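Local coordinates for protein putative tetR family transcription regulator (Shewanella loihica, PDB 3PPB) that probably binds DNA through an N-terminal helix-turn-helix domain and regulates transcription, as other members of the TetR family do, at residues A[114-117]-A[118-122]; A[34-38]-A[39-43]; A[130-133]-A[134-138]. All blocks are in the same frame, centred on the assembly; numbering follows the deposited sequence. Where two conformers were deposited one is given.

Interaction 1 (A[114-117]-A[118-122]). With EDO (1,2-ethanediol), chain I; EDO (1,2-ethanediol), chain E.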
ATOM      1  N   PRO A 114      -7.295  -4.843   3.217  1.00 47.78           N
ATOM      2  CA  PRO A 114      -8.582  -5.550   3.321  1.00 49.54           C
ATOM      3  C   PRO A 114      -9.331  -5.280   4.638  1.00 56.05           C
ATOM      4  O   PRO A 114     -10.446  -5.780   4.793  1.00 58.87           O
ATOM      5  CB  PRO A 114      -8.180  -7.039   3.250  1.00 52.06           C
ATOM      6  CG  PRO A 114      -6.751  -7.065   2.776  1.00 55.47           C
ATOM      7  CD  PRO A 114      -6.159  -5.790   3.275  1.00 49.77           C
ATOM      8  N   THR A 115      -8.742  -4.507   5.584  1.00 51.49           N
ATOM      9  CA  THR A 115      -9.351  -4.238   6.900  1.00 51.86           C
ATOM     10  C   THR A 115     -10.626  -3.384   6.773  1.00 53.56           C
ATOM     11  O   THR A 115     -11.637  -3.711   7.410  1.00 54.87           O
ATOM     12  CB  THR A 115      -8.333  -3.572   7.875  1.00 59.43           C
ATOM     13  OG1 THR A 115      -7.082  -4.253   7.812  1.00 59.29           O
ATOM     14  CG2 THR A 115      -8.817  -3.555   9.314  1.00 56.45           C
ATOM     15  N   VAL A 116     -10.573  -2.292   5.987  1.00 45.54           N
ATOM     16  CA  VAL A 116     -11.732  -1.396   5.837  1.00 44.88           C
ATOM     17  C   VAL A 116     -12.699  -2.003   4.824  1.00 50.75           C
ATOM     18  O   VAL A 116     -12.253  -2.497   3.785  1.00 50.25           O
ATOM     19  CB  VAL A 116     -11.332   0.063   5.459  1.00 46.57           C
ATOM     20  CG1 VAL A 116     -12.543   0.992   5.426  1.00 46.25           C
ATOM     21  CG2 VAL A 116     -10.275   0.614   6.415  1.00 45.86           C
ATOM     22  N   GLU A 117     -14.025  -1.957   5.131  1.00 48.26           N
ATOM     23  CA  GLU A 117     -15.101  -2.404   4.245  1.00 48.61           C
ATOM     24  C   GLU A 117     -14.941  -1.765   2.879  1.00 52.20           C
ATOM     25  O   GLU A 117     -14.646  -0.564   2.814  1.00 51.42           O
ATOM     26  CB  GLU A 117     -16.472  -2.017   4.821  1.00 51.38           C
ATOM     27  CG  GLU A 117     -17.128  -3.092   5.667  1.00 62.09           C
ATOM     28  CD  GLU A 117     -17.460  -4.402   4.982  1.00 83.17           C
ATOM     29  OE1 GLU A 117     -17.766  -4.402   3.767  1.00 82.29           O
ATOM     30  OE2 GLU A 117     -17.429  -5.438   5.683  1.00 79.90           O
ATOM     31  N   GLN A 118     -15.094  -2.567   1.789  1.00 48.20           N
ATOM     32  CA  GLN A 118     -14.950  -2.083   0.409  1.00 46.79           C
ATOM     33  C   GLN A 118     -15.879  -0.897   0.132  1.00 51.16           C
ATOM     34  O   GLN A 118     -15.448   0.056  -0.523  1.00 51.14           O
ATOM     35  CB  GLN A 118     -15.199  -3.201  -0.616  1.00 48.16           C
ATOM     36  CG  GLN A 118     -14.546  -2.928  -1.977  1.00 52.01           C
ATOM     37  CD  GLN A 118     -14.663  -4.087  -2.939  1.00 73.38           C
ATOM     38  OE1 GLN A 118     -14.415  -5.255  -2.594  1.00 69.48           O
ATOM     39  NE2 GLN A 118     -15.009  -3.782  -4.186  1.00 65.51           N
ATOM     40  N   SER A 119     -17.114  -0.935   0.669  1.00 47.63           N
ATOM     41  CA  SER A 119     -18.105   0.130   0.495  1.00 48.15           C
ATOM     42  C   SER A 119     -17.614   1.466   1.088  1.00 49.93           C
ATOM     43  O   SER A 119     -17.832   2.513   0.469  1.00 51.29           O
ATOM     44  CB  SER A 119     -19.447  -0.270   1.108  1.00 52.23           C
ATOM     45  OG  SER A 119     -19.342  -0.580   2.486  1.00 65.03           O
ATOM     46  N   VAL A 120     -16.925   1.424   2.245  1.00 43.08           N
ATOM     47  CA  VAL A 120     -16.375   2.618   2.909  1.00 41.91           C
ATOM     48  C   VAL A 120     -15.162   3.136   2.109  1.00 41.55           C
ATOM     49  O   VAL A 120     -15.033   4.347   1.940  1.00 41.15           O
ATOM     50  CB  VAL A 120     -16.045   2.347   4.397  1.00 45.61           C
ATOM     51  CG1 VAL A 120     -15.320   3.522   5.050  1.00 45.04           C
ATOM     52  CG2 VAL A 120     -17.316   2.021   5.169  1.00 46.15           C
ATOM     53  N   ARG A 121     -14.314   2.224   1.592  1.00 35.46           N
ATOM     54  CA  ARG A 121     -13.170   2.589   0.757  1.00 35.61           C
ATOM     55  C   ARG A 121     -13.670   3.256  -0.534  1.00 42.17           C
ATOM     56  O   ARG A 121     -13.034   4.202  -1.010  1.00 41.18           O
ATOM     57  CB  ARG A 121     -12.286   1.370   0.442  1.00 36.32           C
ATOM     58  CG  ARG A 121     -11.466   0.878   1.646  1.00 44.56           C
ATOM     59  CD  ARG A 121     -10.358  -0.096   1.278  1.00 46.90           C
ATOM     60  NE  ARG A 121     -10.851  -1.421   0.873  1.00 60.26           N
ATOM     61  CZ  ARG A 121     -10.805  -1.898  -0.374  1.00 69.49           C
ATOM     62  NH1 ARG A 121     -10.301  -1.161  -1.359  1.00 58.44           N
ATOM     63  NH2 ARG A 121     -11.272  -3.110  -0.644  1.00 44.92           N
ATOM     64  N   ASP A 122     -14.856   2.807  -1.048  1.00 41.13           N
ATOM     65  CA  ASP A 122     -15.512   3.357  -2.239  1.00 41.63           C
ATOM     66  C   ASP A 122     -16.012   4.774  -1.979  1.00 43.52           C
ATOM     67  O   ASP A 122     -15.880   5.624  -2.862  1.00 42.40           O
ATOM     68  CB  ASP A 122     -16.686   2.456  -2.698  1.00 44.95           C
ATOM     69  CG  ASP A 122     -16.283   1.144  -3.349  1.00 55.75           C
ATOM     70  OD1 ASP A 122     -15.104   1.017  -3.768  1.00 54.39           O
ATOM     71  OD2 ASP A 122     -17.152   0.249  -3.462  1.00 66.92           O
TER
HETATM   72  C1  EDO I 212     -13.902  -1.816   8.824  1.00 54.47           C
HETATM   73  O1  EDO I 212     -14.832  -1.400   7.820  1.00 56.31           O
HETATM   74  C2  EDO I 212     -14.390  -3.024   9.612  1.00 53.19           C
HETATM   75  O2  EDO I 212     -15.243  -3.903   8.864  1.00 60.18           O
HETATM   76  C1  EDO E 206      -5.585  -7.875   9.862  1.00 59.88           C
HETATM   77  O1  EDO E 206      -4.908  -6.632  10.057  1.00 63.15           O
HETATM   78  C2  EDO E 206      -7.105  -7.705   9.904  1.00 59.24           C
HETATM   79  O2  EDO E 206      -7.615  -7.016   8.755  1.00 65.14           O

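Interaction 2 (A[34-38]-A[39-43])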
ATOM      1  N   THR A  34      -9.666  -0.194  26.201  1.00 45.24           N
ATOM      2  CA  THR A  34      -8.430   0.583  26.108  1.00 44.77           C
ATOM      3  C   THR A  34      -8.723   1.957  25.504  1.00 48.26           C
ATOM      4  O   THR A  34      -8.272   2.947  26.065  1.00 50.65           O
ATOM      5  CB  THR A  34      -7.374  -0.159  25.294  1.00 48.18           C
ATOM      6  OG1 THR A  34      -7.139  -1.438  25.867  1.00 48.05           O
ATOM      7  CG2 THR A  34      -6.064   0.605  25.210  1.00 47.69           C
ATOM      8  N   ILE A  35      -9.502   2.026  24.408  1.00 43.14           N
ATOM      9  CA  ILE A  35      -9.842   3.296  23.743  1.00 41.82           C
ATOM     10  C   ILE A  35     -10.550   4.217  24.724  1.00 48.60           C
ATOM     11  O   ILE A  35     -10.123   5.361  24.884  1.00 48.87           O
ATOM     12  CB  ILE A  35     -10.694   3.127  22.452  1.00 42.90           C
ATOM     13  CG1 ILE A  35      -9.976   2.241  21.392  1.00 41.58           C
ATOM     14  CG2 ILE A  35     -11.069   4.509  21.874  1.00 41.93           C
ATOM     15  CD1 ILE A  35     -10.863   1.810  20.131  1.00 37.65           C
ATOM     16  N   ALA A  36     -11.626   3.711  25.376  1.00 47.49           N
ATOM     17  CA  ALA A  36     -12.436   4.460  26.339  1.00 49.65           C
ATOM     18  C   ALA A  36     -11.577   5.013  27.470  1.00 56.79           C
ATOM     19  O   ALA A  36     -11.638   6.220  27.725  1.00 59.11           O
ATOM     20  CB  ALA A  36     -13.544   3.579  26.901  1.00 51.57           C
ATOM     21  N   ARG A  37     -10.749   4.148  28.109  1.00 52.49           N
ATOM     22  CA  ARG A  37      -9.858   4.513  29.211  1.00 52.84           C
ATOM     23  C   ARG A  37      -8.871   5.599  28.799  1.00 57.09           C
ATOM     24  O   ARG A  37      -8.795   6.640  29.467  1.00 57.04           O
ATOM     25  CB  ARG A  37      -9.087   3.284  29.714  1.00 53.67           C
ATOM     26  CG  ARG A  37      -8.226   3.554  30.961  1.00 61.83           C
ATOM     27  CD  ARG A  37      -7.471   2.328  31.447  1.00 65.87           C
ATOM     28  NE  ARG A  37      -6.528   1.795  30.456  1.00 64.99           N
ATOM     29  CZ  ARG A  37      -6.736   0.688  29.751  1.00 70.76           C
ATOM     30  NH1 ARG A  37      -7.858  -0.005  29.906  1.00 57.57           N
ATOM     31  NH2 ARG A  37      -5.828   0.269  28.880  1.00 57.29           N
ATOM     32  N   GLU A  38      -8.130   5.368  27.691  1.00 52.99           N
ATOM     33  CA  GLU A  38      -7.146   6.325  27.204  1.00 53.06           C
ATOM     34  C   GLU A  38      -7.819   7.661  26.827  1.00 56.56           C
ATOM     35  O   GLU A  38      -7.186   8.700  26.977  1.00 57.14           O
ATOM     36  CB  GLU A  38      -6.347   5.748  26.030  1.00 53.63           C
ATOM     37  CG  GLU A  38      -5.472   4.560  26.382  1.00 68.41           C
ATOM     38  CD  GLU A  38      -4.139   4.916  26.998  1.00 99.51           C
ATOM     39  OE1 GLU A  38      -4.116   5.307  28.187  1.00 98.97           O
ATOM     40  OE2 GLU A  38      -3.113   4.788  26.291  1.00 99.99           O
ATOM     41  N   ALA A  39      -9.097   7.638  26.392  1.00 52.46           N
ATOM     42  CA  ALA A  39      -9.846   8.853  26.025  1.00 51.95           C
ATOM     43  C   ALA A  39     -10.394   9.550  27.273  1.00 57.27           C
ATOM     44  O   ALA A  39     -10.623  10.763  27.253  1.00 55.82           O
ATOM     45  CB  ALA A  39     -10.990   8.521  25.058  1.00 51.52           C
ATOM     46  N   GLY A  40     -10.577   8.777  28.342  1.00 55.94           N
ATOM     47  CA  GLY A  40     -11.113   9.267  29.601  1.00 58.10           C
ATOM     48  C   GLY A  40     -12.626   9.299  29.580  1.00 63.94           C
ATOM     49  O   GLY A  40     -13.230  10.244  30.095  1.00 63.91           O
ATOM     50  N   VAL A  41     -13.247   8.285  28.929  1.00 61.13           N
ATOM     51  CA  VAL A  41     -14.705   8.128  28.840  1.00 62.42           C
ATOM     52  C   VAL A  41     -15.110   6.731  29.318  1.00 68.06           C
ATOM     53  O   VAL A  41     -14.308   5.796  29.255  1.00 66.62           O
ATOM     54  CB  VAL A  41     -15.313   8.423  27.434  1.00 65.80           C
ATOM     55  CG1 VAL A  41     -15.139   9.887  27.045  1.00 65.99           C
ATOM     56  CG2 VAL A  41     -14.770   7.478  26.359  1.00 63.63           C
ATOM     57  N   ALA A  42     -16.365   6.594  29.785  1.00 67.28           N
ATOM     58  CA  ALA A  42     -16.925   5.308  30.186  1.00 67.60           C
ATOM     59  C   ALA A  42     -17.192   4.504  28.919  1.00 69.25           C
ATOM     60  O   ALA A  42     -17.520   5.103  27.889  1.00 67.63           O
ATOM     61  CB  ALA A  42     -18.210   5.515  30.974  1.00 70.11           C
ATOM     62  N   THR A  43     -17.049   3.162  28.980  1.00 65.02           N
ATOM     63  CA  THR A  43     -17.276   2.283  27.819  1.00 63.39           C
ATOM     64  C   THR A  43     -18.665   2.529  27.206  1.00 65.60           C
ATOM     65  O   THR A  43     -18.800   2.482  25.984  1.00 64.43           O
ATOM     66  CB  THR A  43     -17.069   0.807  28.178  1.00 68.76           C
ATOM     67  OG1 THR A  43     -17.738   0.522  29.403  1.00 73.95           O
ATOM     68  CG2 THR A  43     -15.602   0.446  28.310  1.00 62.89           C
TER

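Interaction 3 (A[130-133]-A[134-138])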
ATOM      1  N   GLY A 130     -13.574  12.235  -5.188  1.00 39.20           N
ATOM      2  CA  GLY A 130     -14.237  12.226  -6.488  1.00 38.61           C
ATOM      3  C   GLY A 130     -13.618  13.182  -7.497  1.00 41.80           C
ATOM      4  O   GLY A 130     -13.652  12.931  -8.713  1.00 40.66           O
ATOM      5  N   PHE A 131     -13.029  14.297  -7.002  1.00 38.01           N
ATOM      6  CA  PHE A 131     -12.409  15.312  -7.860  1.00 38.00           C
ATOM      7  C   PHE A 131     -11.210  14.734  -8.630  1.00 40.48           C
ATOM      8  O   PHE A 131     -10.862  15.282  -9.677  1.00 40.33           O
ATOM      9  CB  PHE A 131     -11.981  16.559  -7.053  1.00 40.14           C
ATOM     10  CG  PHE A 131     -10.774  16.374  -6.161  1.00 41.54           C
ATOM     11  CD1 PHE A 131     -10.919  15.937  -4.850  1.00 44.91           C
ATOM     12  CD2 PHE A 131      -9.491  16.620  -6.640  1.00 43.97           C
ATOM     13  CE1 PHE A 131      -9.802  15.744  -4.036  1.00 46.13           C
ATOM     14  CE2 PHE A 131      -8.372  16.415  -5.829  1.00 46.67           C
ATOM     15  CZ  PHE A 131      -8.535  15.982  -4.532  1.00 44.99           C
ATOM     16  N   ILE A 132     -10.567  13.660  -8.099  1.00 34.97           N
ATOM     17  CA  ILE A 132      -9.392  13.049  -8.742  1.00 33.13           C
ATOM     18  C   ILE A 132      -9.800  12.452 -10.082  1.00 34.77           C
ATOM     19  O   ILE A 132      -9.137  12.744 -11.083  1.00 33.84           O
ATOM     20  CB  ILE A 132      -8.650  12.020  -7.849  1.00 35.08           C
ATOM     21  CG1 ILE A 132      -7.984  12.734  -6.645  1.00 36.23           C
ATOM     22  CG2 ILE A 132      -7.596  11.249  -8.664  1.00 32.24           C
ATOM     23  CD1 ILE A 132      -7.364  11.770  -5.570  1.00 45.47           C
ATOM     24  N   ALA A 133     -10.880  11.655 -10.118  1.00 30.25           N
ATOM     25  CA  ALA A 133     -11.392  11.073 -11.363  1.00 31.27           C
ATOM     26  C   ALA A 133     -11.833  12.187 -12.337  1.00 36.50           C
ATOM     27  O   ALA A 133     -11.670  12.023 -13.537  1.00 36.01           O
ATOM     28  CB  ALA A 133     -12.562  10.131 -11.074  1.00 32.34           C
ATOM     29  N   GLU A 134     -12.360  13.324 -11.817  1.00 33.09           N
ATOM     30  CA  GLU A 134     -12.777  14.427 -12.676  1.00 34.70           C
ATOM     31  C   GLU A 134     -11.560  15.068 -13.359  1.00 38.79           C
ATOM     32  O   GLU A 134     -11.621  15.368 -14.555  1.00 38.46           O
ATOM     33  CB  GLU A 134     -13.601  15.461 -11.909  1.00 37.05           C
ATOM     34  CG  GLU A 134     -14.155  16.603 -12.768  1.00 56.37           C
ATOM     35  CD  GLU A 134     -14.833  16.266 -14.090  1.00 88.21           C
ATOM     36  OE1 GLU A 134     -15.566  15.249 -14.159  1.00 83.31           O
ATOM     37  OE2 GLU A 134     -14.652  17.047 -15.054  1.00 85.78           O
ATOM     38  N   LEU A 135     -10.444  15.211 -12.625  1.00 34.07           N
ATOM     39  CA  LEU A 135      -9.213  15.751 -13.208  1.00 32.97           C
ATOM     40  C   LEU A 135      -8.635  14.797 -14.247  1.00 32.89           C
ATOM     41  O   LEU A 135      -8.165  15.264 -15.289  1.00 29.64           O
ATOM     42  CB  LEU A 135      -8.175  16.075 -12.141  1.00 33.22           C
ATOM     43  CG  LEU A 135      -8.516  17.304 -11.284  1.00 41.06           C
ATOM     44  CD1 LEU A 135      -7.597  17.385 -10.100  1.00 40.25           C
ATOM     45  CD2 LEU A 135      -8.468  18.598 -12.105  1.00 45.18           C
ATOM     46  N   ILE A 136      -8.702  13.468 -14.000  1.00 29.42           N
ATOM     47  CA  ILE A 136      -8.238  12.477 -14.981  1.00 29.76           C
ATOM     48  C   ILE A 136      -9.097  12.598 -16.262  1.00 35.00           C
ATOM     49  O   ILE A 136      -8.520  12.645 -17.355  1.00 35.08           O
ATOM     50  CB  ILE A 136      -8.218  11.026 -14.429  1.00 32.31           C
ATOM     51  CG1 ILE A 136      -7.283  10.904 -13.200  1.00 31.83           C
ATOM     52  CG2 ILE A 136      -7.845  10.027 -15.532  1.00 31.49           C
ATOM     53  CD1 ILE A 136      -7.537   9.621 -12.339  1.00 37.12           C
ATOM     54  N   ARG A 137     -10.451  12.678 -16.124  1.00 32.65           N
ATOM     55  CA  ARG A 137     -11.381  12.829 -17.255  0.50 33.44           C
ATOM     56  C   ARG A 137     -11.038  14.080 -18.063  1.00 38.37           C
ATOM     57  O   ARG A 137     -11.032  14.037 -19.298  1.00 38.58           O
ATOM     58  CB  ARG A 137     -12.843  12.887 -16.775  0.50 34.50           C
ATOM     59  CG  ARG A 137     -13.426  11.532 -16.412  0.50 43.66           C
ATOM     60  CD  ARG A 137     -14.924  11.606 -16.166  0.50 52.90           C
ATOM     61  NE  ARG A 137     -15.247  11.869 -14.763  0.50 57.78           N
ATOM     62  CZ  ARG A 137     -15.487  10.927 -13.854  0.50 68.44           C
ATOM     63  NH1 ARG A 137     -15.453   9.643 -14.193  0.50 55.97           N
ATOM     64  NH2 ARG A 137     -15.766  11.261 -12.603  0.50 50.88           N
ATOM     65  N   GLN A 138     -10.708  15.192 -17.372  1.00 34.70           N
ATOM     66  CA  GLN A 138     -10.324  16.446 -18.039  1.00 35.26           C
ATOM     67  C   GLN A 138      -9.001  16.290 -18.799  1.00 38.56           C
ATOM     68  O   GLN A 138      -8.888  16.750 -19.930  1.00 40.13           O
ATOM     69  CB  GLN A 138     -10.235  17.589 -17.043  1.00 37.05           C
ATOM     70  CG  GLN A 138     -11.595  18.121 -16.609  1.00 51.66           C
ATOM     71  CD  GLN A 138     -11.477  19.173 -15.540  1.00 68.81           C
ATOM     72  OE1 GLN A 138     -10.547  19.984 -15.528  1.00 63.88           O
ATOM     73  NE2 GLN A 138     -12.435  19.195 -14.630  1.00 62.10           N
TER

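Interaction 1 (A[114-117]-A[118-122])
The contact is the N-terminal start of helix 118-128, where Val116 and Glu117 of the preceding loop meet Val120 and Arg121 of the first helical turn. Glu117 sits at the N-cap position. Its carbonyl O takes the first helical bond, from Arg121 N at 3.1 Å, in the carbonyl plane and with an N-H...O angle of 162°. Val120 N reaches the same oxygen, but that bond is weak and bent.

One residue back, Val116 O points at the side chain of Arg121. Arg121 NE gives it a weak bond of 3.4 Å, and the oxygen lies at the edge of the guanidinium, in its plane. The arginine bends at chi3 (-71°), which turns NE back toward the loop. Arg121 CG passes Val116 CB at 3.9 Å. The other guanidinium nitrogens face the second subunit, where Asp170 of that chain makes a long, weak ion pair with NH2. Arg166 of that chain, a like charge, comes close to NH1; Asp170 probably offsets part of this.

In the apolar half, Val116 CG1 meets Val120 CG1 at 3.8 Å, the two side chains crossing at about a right angle. Val120 also packs on Phe61 and Leu62 of helix 53-74, and Val116 on Tyr110.

Two 1,2-ethanediol molecules, probably from the crystallisation liquor, bind the loop. One takes Glu117 N at 2.9 Å through O1; the other shares a hydrogen bond of its O2 with Thr115 OG1. An alanine in place of Arg121 would probably leave Val116 O without its side-chain donor and take away the weak charge partner of Asp170 of the second subunit. The chemistry implies a helix start set by backbone bonds, with a buried arginine between the loop and the second subunit, bonded weakly to each.

Interaction 2 (A[34-38]-A[39-43])
Ala36 and Val41 meet where helix 32-39 ends, in a Schellman motif within the predicted helix-turn-helix. The carbonyl O of Ala36 is the hub. Val41 N gives it a bond of 2.9 Å that is nearly straight, with an N-H...O angle of 176°. The donor is tilted 34° from the carbonyl plane. Gly40 N approaches the same oxygen at 2.8 Å, and Ala39 N also reaches it, but both bonds are weak and bent. Gly40 N makes a further weak bond to Arg37 O, which completes the motif. Ala39 N has its more regular helical partner in Ile35 O at 2.9 Å.

Gly40 is the C-prime residue. Its phi is positive, 84°, a backbone shape that favours glycine. This reversal takes the chain out of the helix and brings Val41 back beside Ala36.

The side chains follow the turn. Val41 CG2 stands between its own backbone N and carbonyl carbon. There it lies 3.6 Å from Ala36 O and 4.1 Å from Ala36 CB, so a methyl flanks the oxygen that the backbone donors grip. Ala36 CB lies closer, 3.3 Å, to Val41 O, the carbonyl just past the turn. Ala39 CB rests near Ile35 O.

Further out, two neighbouring helices border the turn. Val41 packs on Ile14 of helix 10-24, and Ala39 and Glu38 touch Thr17 of the same helix. Ile35 and Ala36 pack on Leu46 of helix 43-49. Helix 43-49 occupies the recognition-helix position of the TetR family, so the turn probably sets how that helix is presented to DNA. Ala42 is its N-cap and Thr43 its first residue. Thr43 CG2 ends 4.0 Å from Ala36 CB.

Interaction 3 (A[130-133]-A[134-138])
Ala133 O takes the backbone N of Arg137 at 2.9 Å and also lies over one face of that residue's guanidinium, near its rim. The N-H...O angle is 164°, a regular helical bond. The arginine chain bends at chi3 and folds back along the helix, which brings Arg137 NH2 to 3.7 Å from Ala133 CB. Glu134 OE1 lies at the guanidinium edge, in its plane, in a weak salt bridge with Arg137 NE at 3.4 Å. Arg137 has two conformers, so these side-chain contacts are less certain. The second oxygen, Glu134 OE2, uses its anti lone pair for Gln138 NE2 at 3.1 Å. The carboxylate thus has a partner on each oxygen, firmer at Gln138 than at Arg137.

Apolar pairs occupy other sides. Leu135 CD1 meets the edge of the Phe131 ring at CD2, 4.0 Å away, while Ile132 CG1 lies over one face of the ring. Ile132 CG2 touches Ile136 CD1. A bound tetraethylene glycol lies beside Ile132.

This is i to i+4 packing along helix 130-141. Phe131 and Leu135 pack on Leu89 of helix 82-99, Phe131 also reaches Ile72 of helix 53-74, and Ile136 rests on Ile150 and Met153 of helix 150-170.

All three interactions are local. Interaction 1 is a helix start, interaction 2 a helix end, and interaction 3 runs along one helix. Val116 and Arg121 are buried in interaction 1. Interaction 2 is largely exposed apart from Ile35 and Ala36. In interaction 3 Ala133 and Ile136 are buried, while Arg137 is at the surface. Interaction 2 lies in the predicted helix-turn-helix, about 41 Å from interaction 3 between centres. Interactions 1 and 3 lie on consecutive helices and both pack against helix 53-74. Only interaction 1 touches the second subunit. Interaction 2 relies on backbone bonds and small side chains. Interaction 3 adds a charged group to apolar pairs, while the arginine of interaction 1 serves a loop carbonyl.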